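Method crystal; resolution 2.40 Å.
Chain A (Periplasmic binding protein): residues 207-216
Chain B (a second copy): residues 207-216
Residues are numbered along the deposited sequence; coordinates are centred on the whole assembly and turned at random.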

# COMPACT_ATOMS: atom_id res chain seq x y z
N GLY A 207 -13.67 7.01 -9.62
CA GLY A 207 -12.74 8.12 -9.75
C GLY A 207 -12.55 8.72 -11.14
O GLY A 207 -13.50 8.89 -11.90
N ASP A 208 -11.30 9.03 -11.46
CA ASP A 208 -10.95 9.62 -12.74
C ASP A 208 -11.30 8.76 -13.94
O ASP A 208 -11.56 9.28 -15.03
CB ASP A 208 -9.46 9.96 -12.77
CG ASP A 208 -9.09 11.05 -11.78
OD1 ASP A 208 -9.77 12.09 -11.77
OD2 ASP A 208 -8.12 10.85 -11.01
N ALA A 209 -11.32 7.45 -13.75
CA ALA A 209 -11.66 6.54 -14.83
C ALA A 209 -13.12 6.79 -15.19
O ALA A 209 -13.49 6.86 -16.36
CB ALA A 209 -11.47 5.09 -14.38
N ALA A 210 -13.95 6.96 -14.16
CA ALA A 210 -15.36 7.23 -14.38
C ALA A 210 -15.51 8.56 -15.10
O ALA A 210 -16.32 8.68 -16.01
CB ALA A 210 -16.10 7.25 -13.04
N ARG A 211 -14.74 9.57 -14.69
CA ARG A 211 -14.81 10.89 -15.32
C ARG A 211 -14.41 10.84 -16.78
O ARG A 211 -15.09 11.39 -17.65
CB ARG A 211 -13.90 11.88 -14.62
CG ARG A 211 -14.26 12.15 -13.19
CD ARG A 211 -13.57 13.38 -12.64
NE ARG A 211 -14.03 13.59 -11.28
CZ ARG A 211 -13.66 12.85 -10.24
NH1 ARG A 211 -12.79 11.87 -10.39
NH2 ARG A 211 -14.20 13.07 -9.05
N ALA A 212 -13.28 10.18 -17.04
CA ALA A 212 -12.76 10.07 -18.39
C ALA A 212 -13.75 9.36 -19.30
O ALA A 212 -14.00 9.81 -20.41
CB ALA A 212 -11.42 9.33 -18.38
N ALA A 213 -14.31 8.25 -18.83
CA ALA A 213 -15.27 7.51 -19.63
C ALA A 213 -16.50 8.37 -19.92
O ALA A 213 -17.02 8.39 -21.03
CB ALA A 213 -15.69 6.25 -18.92
N LEU A 214 -16.94 9.10 -18.91
CA LEU A 214 -18.11 9.95 -19.06
C LEU A 214 -17.89 10.97 -20.17
O LEU A 214 -18.77 11.19 -21.01
CB LEU A 214 -18.38 10.69 -17.75
CG LEU A 214 -19.63 11.58 -17.72
CD1 LEU A 214 -20.87 10.71 -17.66
CD2 LEU A 214 -19.57 12.50 -16.51
N LEU A 215 -16.72 11.60 -20.18
CA LEU A 215 -16.41 12.61 -21.18
C LEU A 215 -16.20 12.02 -22.56
O LEU A 215 -16.57 12.64 -23.57
CB LEU A 215 -15.18 13.40 -20.73
CG LEU A 215 -15.48 14.25 -19.49
CD1 LEU A 215 -14.21 14.65 -18.78
CD2 LEU A 215 -16.28 15.48 -19.91
N LYS A 216 -15.63 10.82 -22.62
CA LYS A 216 -15.41 10.16 -23.89
C LYS A 216 -16.73 9.92 -24.60
O LYS A 216 -16.88 10.27 -25.77
CB LYS A 216 -14.74 8.81 -23.70
CG LYS A 216 -13.25 8.87 -23.61
CD LYS A 216 -12.68 7.48 -23.68
CE LYS A 216 -11.17 7.51 -23.71
NZ LYS A 216 -10.65 6.17 -24.05
N GLY B 207 -2.04 9.07 -15.56
CA GLY B 207 -3.15 8.14 -15.73
C GLY B 207 -4.49 8.71 -16.17
O GLY B 207 -4.56 9.59 -17.04
N ASP B 208 -5.56 8.22 -15.56
CA ASP B 208 -6.91 8.65 -15.88
C ASP B 208 -7.16 10.13 -15.65
O ASP B 208 -8.00 10.74 -16.32
CB ASP B 208 -7.93 7.83 -15.09
CG ASP B 208 -7.92 6.36 -15.49
OD1 ASP B 208 -7.99 6.08 -16.71
OD2 ASP B 208 -7.85 5.49 -14.60
N ALA B 209 -6.43 10.72 -14.71
CA ALA B 209 -6.58 12.14 -14.42
C ALA B 209 -6.12 12.90 -15.66
O ALA B 209 -6.76 13.86 -16.10
CB ALA B 209 -5.74 12.52 -13.21
N ALA B 210 -5.01 12.45 -16.24
CA ALA B 210 -4.48 13.08 -17.43
C ALA B 210 -5.49 12.93 -18.57
O ALA B 210 -5.72 13.87 -19.31
CB ALA B 210 -3.14 12.45 -17.81
N ARG B 211 -6.09 11.75 -18.69
CA ARG B 211 -7.07 11.50 -19.75
C ARG B 211 -8.29 12.39 -19.60
O ARG B 211 -8.75 13.01 -20.57
CB ARG B 211 -7.54 10.06 -19.75
CG ARG B 211 -6.46 9.06 -20.04
CD ARG B 211 -7.02 7.69 -20.36
NE ARG B 211 -5.91 6.81 -20.68
CZ ARG B 211 -5.07 6.31 -19.78
NH1 ARG B 211 -5.23 6.57 -18.49
NH2 ARG B 211 -4.03 5.59 -20.17
N ALA B 212 -8.81 12.44 -18.38
CA ALA B 212 -10.00 13.22 -18.10
C ALA B 212 -9.76 14.70 -18.38
O ALA B 212 -10.59 15.35 -19.00
CB ALA B 212 -10.42 13.03 -16.64
N ALA B 213 -8.62 15.22 -17.93
CA ALA B 213 -8.30 16.62 -18.16
C ALA B 213 -8.19 16.89 -19.66
O ALA B 213 -8.67 17.91 -20.16
CB ALA B 213 -7.02 16.99 -17.47
N LEU B 214 -7.56 15.98 -20.37
CA LEU B 214 -7.38 16.13 -21.80
C LEU B 214 -8.73 16.27 -22.51
O LEU B 214 -8.91 17.14 -23.36
CB LEU B 214 -6.64 14.92 -22.37
CG LEU B 214 -6.31 14.97 -23.86
CD1 LEU B 214 -5.18 15.95 -24.10
CD2 LEU B 214 -5.91 13.58 -24.34
N LEU B 215 -9.67 15.42 -22.14
CA LEU B 215 -10.99 15.43 -22.75
C LEU B 215 -11.81 16.65 -22.34
O LEU B 215 -12.58 17.19 -23.15
CB LEU B 215 -11.73 14.14 -22.41
CG LEU B 215 -11.07 12.93 -23.08
CD1 LEU B 215 -11.48 11.63 -22.40
CD2 LEU B 215 -11.46 12.91 -24.55
N LYS B 216 -11.64 17.09 -21.10
CA LYS B 216 -12.36 18.26 -20.62
C LYS B 216 -12.00 19.48 -21.45
O LYS B 216 -12.88 20.19 -21.93
CB LYS B 216 -12.01 18.56 -19.17
CG LYS B 216 -12.82 17.81 -18.18
CD LYS B 216 -12.57 18.36 -16.80
CE LYS B 216 -13.46 17.69 -15.78
NZ LYS B 216 -13.39 18.44 -14.50
O HOH W 1 -5.87 9.42 -12.07
O HOH W 2 -9.23 6.03 -12.13

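Two copies of the same helical segment lie side by side across an exact two-fold axis, so every contact made by one chain is repeated by the other. The helices run in broadly the same direction, with 28° between their N-to-C directions, and their axes approach to 7.9 Å. Each residue near the axis therefore meets its own counterpart: D208(A) pairs with D208(B), A212(A) with A212(B) and L215(A) with L215(B), and the closest CA atoms of the register, 4.2 Å apart, are those of A212(A) and A212(B). Together the stretches bury 513 Å².

L215(A) and L215(B) cover the most surface. Their CA-to-CB bonds point toward the partner helix, and CB of L215(A) lies 3.9 Å from CB of L215(B), an apolar contact that suits a branched hydrocarbon on a buried face. With chi1 m and chi2 t, CD1 of L215(A) reaches across to pack 3.5 Å from CG of K216(B) and 3.7 Å from O of A212(B). The lysine thus contributes methylene carbon to this contact, while its NZ is hydrogen-bonded elsewhere in the structure. The carbonyl of A212(B) is already engaged along its own helix, accepting from N of K216(B) at 2.9 Å, so the leucine methyl lies against a backbone oxygen whose bonding is provided for.

D208(A) and D208(B) come next. Their CA-to-CB bonds also point toward the other helix, and the two CB atoms, of D208(A) and D208(B), are only 3.5 Å apart. The CB atoms meet, but the carboxylates diverge, CG of D208(A) lying 6.1 Å from CG of D208(B), and each finds other partners. OD1 of D208(A) forms a salt bridge with NH1 of R211(A) at 3.3 Å, one turn along the same helix. OD2 of D208(A) accepts a hydrogen bond from water 1 at 2.9 Å; water 1 accepts a weak one from N of A209(B) at 3.0 Å, and water 2 likewise joins OD2 of D208(B) to N of A209(A), again weakly at the amide. These bridges link acid to backbone amide across the interface, where no direct hydrogen bond forms. The small methyl of A209(B) sits beside the acid, its CB 3.6 Å from OD2 of D208(A).

Between these pairs lie A212(A) and A212(B), where the CA atoms of the register come closest. CB of A212(A) is 4.2 Å from CB of A212(B), an apolar contact, and 4.1 Å separates N of A212(A) from CB of A212(B). A single methyl fills the narrow space here while letting the backbones come close. Polar contacts thus gather around D208(A) and D208(B), and apolar packing takes over from the A212(A)–A212(B) pair to the L215(A)–L215(B) pair.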